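Local coordinates for putative sugar phosphate isomerase (Acidithiobacillus ferrooxidans, PDB 3L2H), which is a putative sugar phosphate isomerase of the cupin family that probably binds a metal ion, its substrate and reaction not established, at residues S36-H49 with L115-D127. Residues are numbered along the deposited sequence; the frame is centred on the assembly and turned at random. Where two conformers were deposited one is given.
Sequences SLGDAVGLRHMGIH and LVCLVIGQRLDQD
Arg123, just after strand 115-122, reaches across the start of strand 46-49 to grip Asp39 of helix 37-41 end-on: NH1 to OD1 and NH2 to OD2, each 2.9 Å, on the syn sides of the carboxylate. Its extended chain (chi3 -178°) carries the guanidinium to the helix, where its two terminal nitrogens match the two carboxylate oxygens. The same carboxylate meets the hydroxyl of Ser36, the N-cap whose OG accepts from Asp39 N at 3.2 Å. Glycine suits position 47 because a side chain would run into Arg123 and the His49 ring, whose NE2 shares a water with Arg123 NE while ND1 is hydrogen-bonded to Asn34 ND2. Strands 46-49 and 115-122 pair antiparallel as neighbours in the cupin beta-barrel. Gly47 and Gly121 form one hydrogen-bonded pair (Gly47 N to Gly121 O 2.8 Å), His49 and Val119 the next. Beyond Gln122, Arg123 N bonds His45 O at 3.1 Å, from above the carbonyl plane. With an alanine here, Asp39 would probably lose its countercharge and helix 37-41 its tie to the loop after strand 115-122. On the face bearing Ile48 and Ile120, Leu118 CD2 meets Leu37 CD1 at 4.1 Å, the branched apolar chains fitting helix to sheet.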
loop_
_atom_site.group_PDB
_atom_site.type_symbol
_atom_site.label_atom_id
_atom_site.label_comp_id
_atom_site.label_asym_id
_atom_site.label_seq_id
_atom_site.Cartn_x
_atom_site.Cartn_y
_atom_site.Cartn_z
ATOM N N SER B 36 9.970 -23.633 -4.369
ATOM C CA SER B 36 9.612 -22.369 -3.824
ATOM C C SER B 36 10.154 -22.267 -2.378
ATOM O O SER B 36 9.563 -22.782 -1.386
ATOM C CB SER B 36 8.117 -22.138 -3.852
ATOM O OG SER B 36 7.826 -20.887 -3.210
ATOM N N LEU B 37 11.328 -21.680 -2.287
ATOM C CA LEU B 37 11.995 -21.559 -0.989
ATOM C C LEU B 37 11.173 -20.652 -0.051
ATOM O O LEU B 37 10.945 -20.956 1.132
ATOM C CB LEU B 37 13.406 -21.034 -1.181
ATOM C CG LEU B 37 14.317 -21.811 -2.140
ATOM C CD1 LEU B 37 15.746 -21.226 -2.080
ATOM C CD2 LEU B 37 14.271 -23.365 -1.885
ATOM N N GLY B 38 10.659 -19.559 -0.610
ATOM C CA GLY B 38 9.837 -18.647 0.164
ATOM C C GLY B 38 8.571 -19.270 0.685
ATOM O O GLY B 38 8.248 -19.082 1.860
ATOM N N ASP B 39 7.866 -20.076 -0.121
ATOM C CA ASP B 39 6.609 -20.663 0.390
ATOM C C ASP B 39 6.900 -21.692 1.444
ATOM O O ASP B 39 6.118 -21.853 2.397
ATOM C CB ASP B 39 5.762 -21.278 -0.747
ATOM C CG ASP B 39 5.171 -20.194 -1.649
ATOM O OD1 ASP B 39 4.424 -19.337 -1.098
ATOM O OD2 ASP B 39 5.505 -20.156 -2.869
ATOM N N ALA B 40 8.019 -22.392 1.290
ATOM C CA ALA B 40 8.429 -23.401 2.251
ATOM C C ALA B 40 8.636 -22.789 3.642
ATOM O O ALA B 40 8.339 -23.431 4.638
ATOM C CB ALA B 40 9.712 -24.137 1.787
ATOM N N VAL B 41 9.147 -21.553 3.724
ATOM C CA VAL B 41 9.372 -20.953 5.043
ATOM C C VAL B 41 8.265 -20.020 5.476
ATOM O O VAL B 41 8.239 -19.572 6.624
ATOM C CB VAL B 41 10.728 -20.247 5.114
ATOM C CG1 VAL B 41 11.859 -21.233 4.761
ATOM C CG2 VAL B 41 10.784 -19.014 4.179
ATOM N N GLY B 42 7.377 -19.655 4.572
ATOM C CA GLY B 42 6.272 -18.814 4.977
ATOM C C GLY B 42 6.331 -17.381 4.499
ATOM O O GLY B 42 5.516 -16.567 4.912
ATOM N N LEU B 43 7.243 -17.066 3.605
ATOM C CA LEU B 43 7.224 -15.701 3.046
ATOM C C LEU B 43 5.977 -15.447 2.212
ATOM O O LEU B 43 5.528 -16.315 1.437
ATOM C CB LEU B 43 8.459 -15.412 2.210
ATOM C CG LEU B 43 9.798 -15.582 2.917
ATOM C CD1 LEU B 43 10.905 -15.332 1.896
ATOM C CD2 LEU B 43 9.942 -14.663 4.107
ATOM N N ARG B 44 5.408 -14.250 2.383
ATOM C CA ARG B 44 4.185 -13.862 1.691
ATOM C C ARG B 44 4.306 -12.690 0.714
ATOM O O ARG B 44 3.502 -12.574 -0.176
ATOM C CB ARG B 44 3.159 -13.482 2.743
ATOM C CG ARG B 44 2.837 -14.684 3.633
ATOM C CD ARG B 44 1.927 -14.315 4.780
ATOM N NE ARG B 44 0.767 -13.590 4.267
ATOM C CZ ARG B 44 -0.222 -14.129 3.545
ATOM N NH1 ARG B 44 -0.204 -15.426 3.194
ATOM N NH2 ARG B 44 -1.224 -13.350 3.120
ATOM N N HIS B 45 5.292 -11.824 0.878
ATOM C CA HIS B 45 5.367 -10.592 0.087
ATOM C C HIS B 45 6.456 -10.608 -0.968
ATOM O O HIS B 45 6.671 -9.640 -1.688
ATOM C CB HIS B 45 5.560 -9.419 1.043
ATOM C CG HIS B 45 4.429 -9.282 2.012
ATOM N ND1 HIS B 45 3.201 -8.779 1.636
ATOM C CD2 HIS B 45 4.313 -9.635 3.313
ATOM C CE1 HIS B 45 2.381 -8.818 2.674
ATOM N NE2 HIS B 45 3.029 -9.329 3.704
HETATM N N MSE B 46 7.167 -11.727 -1.029
HETATM C CA MSE B 46 8.220 -11.972 -1.995
HETATM C C MSE B 46 8.155 -13.444 -2.328
HETATM O O MSE B 46 7.722 -14.256 -1.501
HETATM C CB MSE B 46 9.611 -11.713 -1.446
HETATM C CG MSE B 46 9.766 -10.539 -0.523
HETATM SE SE MSE B 46 11.687 -10.331 -0.029
HETATM C CE MSE B 46 12.028 -11.957 0.805
ATOM N N GLY B 47 8.605 -13.757 -3.527
ATOM C CA GLY B 47 8.728 -15.101 -4.053
ATOM C C GLY B 47 10.223 -15.323 -4.250
ATOM O O GLY B 47 10.942 -14.460 -4.806
ATOM N N ILE B 48 10.744 -16.396 -3.686
ATOM C CA ILE B 48 12.110 -16.784 -3.899
ATOM C C ILE B 48 12.073 -18.258 -4.330
ATOM O O ILE B 48 11.653 -19.114 -3.542
ATOM C CB ILE B 48 12.981 -16.591 -2.664
ATOM C CG1 ILE B 48 12.967 -15.126 -2.206
ATOM C CG2 ILE B 48 14.461 -17.059 -2.974
ATOM C CD1 ILE B 48 13.676 -14.776 -0.894
ATOM N N HIS B 49 12.546 -18.513 -5.548
ATOM C CA HIS B 49 12.411 -19.785 -6.223
ATOM C C HIS B 49 13.778 -20.250 -6.737
ATOM O O HIS B 49 14.501 -19.492 -7.392
ATOM C CB HIS B 49 11.450 -19.650 -7.409
ATOM C CG HIS B 49 10.079 -19.184 -7.039
ATOM N ND1 HIS B 49 9.087 -20.054 -6.620
ATOM C CD2 HIS B 49 9.534 -17.941 -6.994
ATOM C CE1 HIS B 49 7.980 -19.366 -6.382
ATOM N NE2 HIS B 49 8.226 -18.083 -6.602
ATOM N N LEU B 115 20.166 -25.468 -16.508
ATOM C CA LEU B 115 20.334 -24.071 -16.091
ATOM C C LEU B 115 19.666 -23.935 -14.755
ATOM O O LEU B 115 18.462 -24.210 -14.650
ATOM C CB LEU B 115 19.751 -23.133 -17.130
ATOM C CG LEU B 115 19.673 -21.640 -16.803
ATOM C CD1 LEU B 115 21.055 -21.046 -16.482
ATOM C CD2 LEU B 115 19.040 -20.868 -17.978
ATOM N N VAL B 116 20.425 -23.532 -13.723
ATOM C CA VAL B 116 19.891 -23.444 -12.370
ATOM C C VAL B 116 20.029 -22.005 -11.840
ATOM O O VAL B 116 21.107 -21.436 -11.829
ATOM C CB VAL B 116 20.564 -24.470 -11.416
ATOM C CG1 VAL B 116 19.964 -24.422 -9.998
ATOM C CG2 VAL B 116 20.468 -25.889 -12.032
ATOM N N CYS B 117 18.903 -21.413 -11.463
ATOM C CA CYS B 117 18.828 -20.024 -11.042
ATOM C C CYS B 117 17.970 -19.832 -9.825
ATOM O O CYS B 117 17.073 -20.629 -9.541
ATOM C CB CYS B 117 18.146 -19.154 -12.113
ATOM S SG CYS B 117 18.978 -19.203 -13.731
ATOM N N LEU B 118 18.244 -18.735 -9.144
ATOM C CA LEU B 118 17.359 -18.188 -8.154
ATOM C C LEU B 118 16.533 -17.121 -8.848
ATOM O O LEU B 118 17.089 -16.260 -9.549
ATOM C CB LEU B 118 18.118 -17.529 -7.014
ATOM C CG LEU B 118 18.637 -18.353 -5.885
ATOM C CD1 LEU B 118 19.317 -17.375 -4.911
ATOM C CD2 LEU B 118 17.460 -19.161 -5.244
ATOM N N VAL B 119 15.218 -17.226 -8.740
ATOM C CA VAL B 119 14.307 -16.221 -9.219
ATOM C C VAL B 119 13.665 -15.532 -7.990
ATOM O O VAL B 119 13.110 -16.197 -7.095
ATOM C CB VAL B 119 13.256 -16.807 -10.178
ATOM C CG1 VAL B 119 12.271 -15.707 -10.576
ATOM C CG2 VAL B 119 13.942 -17.405 -11.413
ATOM N N ILE B 120 13.758 -14.196 -7.968
ATOM C CA ILE B 120 13.343 -13.359 -6.853
ATOM C C ILE B 120 12.342 -12.364 -7.374
ATOM O O ILE B 120 12.633 -11.642 -8.356
ATOM C CB ILE B 120 14.518 -12.606 -6.248
ATOM C CG1 ILE B 120 15.582 -13.572 -5.714
ATOM C CG2 ILE B 120 14.032 -11.670 -5.099
ATOM C CD1 ILE B 120 16.997 -13.025 -5.738
ATOM N N GLY B 121 11.146 -12.323 -6.779
ATOM C CA GLY B 121 10.135 -11.399 -7.240
ATOM C C GLY B 121 9.205 -10.891 -6.158
ATOM O O GLY B 121 9.101 -11.470 -5.055
ATOM N N GLN B 122 8.611 -9.744 -6.415
ATOM C CA GLN B 122 7.636 -9.199 -5.471
ATOM C C GLN B 122 6.394 -9.968 -5.639
ATOM O O GLN B 122 6.145 -10.496 -6.740
ATOM C CB GLN B 122 7.283 -7.758 -5.757
ATOM C CG GLN B 122 8.320 -6.768 -5.521
ATOM C CD GLN B 122 7.778 -5.392 -5.722
ATOM O OE1 GLN B 122 7.928 -4.815 -6.799
ATOM N NE2 GLN B 122 7.097 -4.858 -4.701
ATOM N N ARG B 123 5.594 -10.043 -4.584
ATOM C CA ARG B 123 4.243 -10.568 -4.653
ATOM C C ARG B 123 3.277 -9.476 -4.255
ATOM O O ARG B 123 3.219 -9.164 -3.091
ATOM C CB ARG B 123 4.036 -11.716 -3.697
ATOM C CG ARG B 123 4.699 -12.964 -4.137
ATOM C CD ARG B 123 4.119 -14.134 -3.428
ATOM N NE ARG B 123 4.849 -15.289 -3.874
ATOM C CZ ARG B 123 4.757 -16.496 -3.340
ATOM N NH1 ARG B 123 3.977 -16.723 -2.308
ATOM N NH2 ARG B 123 5.467 -17.482 -3.860
ATOM N N LEU B 124 2.583 -8.872 -5.216
ATOM C CA LEU B 124 1.651 -7.780 -4.947
ATOM C C LEU B 124 0.237 -8.221 -5.270
ATOM O O LEU B 124 0.025 -9.069 -6.121
ATOM C CB LEU B 124 1.968 -6.566 -5.802
ATOM C CG LEU B 124 3.327 -5.966 -5.591
ATOM C CD1 LEU B 124 3.580 -4.822 -6.645
ATOM C CD2 LEU B 124 3.482 -5.480 -4.098
ATOM N N ASP B 125 -0.711 -7.647 -4.556
ATOM C CA ASP B 125 -2.116 -7.930 -4.781
ATOM C C ASP B 125 -2.615 -7.483 -6.166
ATOM O O ASP B 125 -3.555 -8.086 -6.674
ATOM C CB ASP B 125 -2.964 -7.238 -3.729
ATOM C CG ASP B 125 -2.931 -7.948 -2.378
ATOM O OD1 ASP B 125 -2.499 -9.099 -2.279
ATOM O OD2 ASP B 125 -3.420 -7.347 -1.422
ATOM N N GLN B 126 -2.020 -6.445 -6.730
ATOM C CA GLN B 126 -2.344 -5.969 -8.072
ATOM C C GLN B 126 -1.102 -5.876 -8.979
ATOM O O GLN B 126 -0.064 -5.325 -8.596
ATOM C CB GLN B 126 -3.002 -4.589 -8.036
ATOM C CG GLN B 126 -4.386 -4.525 -7.326
ATOM C CD GLN B 126 -5.012 -3.103 -7.382
ATOM O OE1 GLN B 126 -4.787 -2.335 -6.461
ATOM N NE2 GLN B 126 -5.743 -2.741 -8.508
ATOM N N ASP B 127 -1.265 -6.310 -10.218
ATOM C CA ASP B 127 -0.200 -6.172 -11.215
ATOM C C ASP B 127 -0.851 -6.210 -12.581
ATOM O O ASP B 127 -2.029 -6.573 -12.740
ATOM C CB ASP B 127 0.825 -7.305 -11.038
ATOM C CG ASP B 127 2.165 -7.068 -11.758
ATOM O OD1 ASP B 127 2.486 -5.928 -12.166
ATOM O OD2 ASP B 127 2.889 -8.093 -11.887
HETATM O O HOH W 1 2.133 -14.913 -0.977
HETATM O O HOH W 2 6.829 -7.106 -2.310
HETATM O O HOH W 3 2.706 -7.870 -0.926
HETATM O O HOH W 4 6.205 -15.845 -6.692
#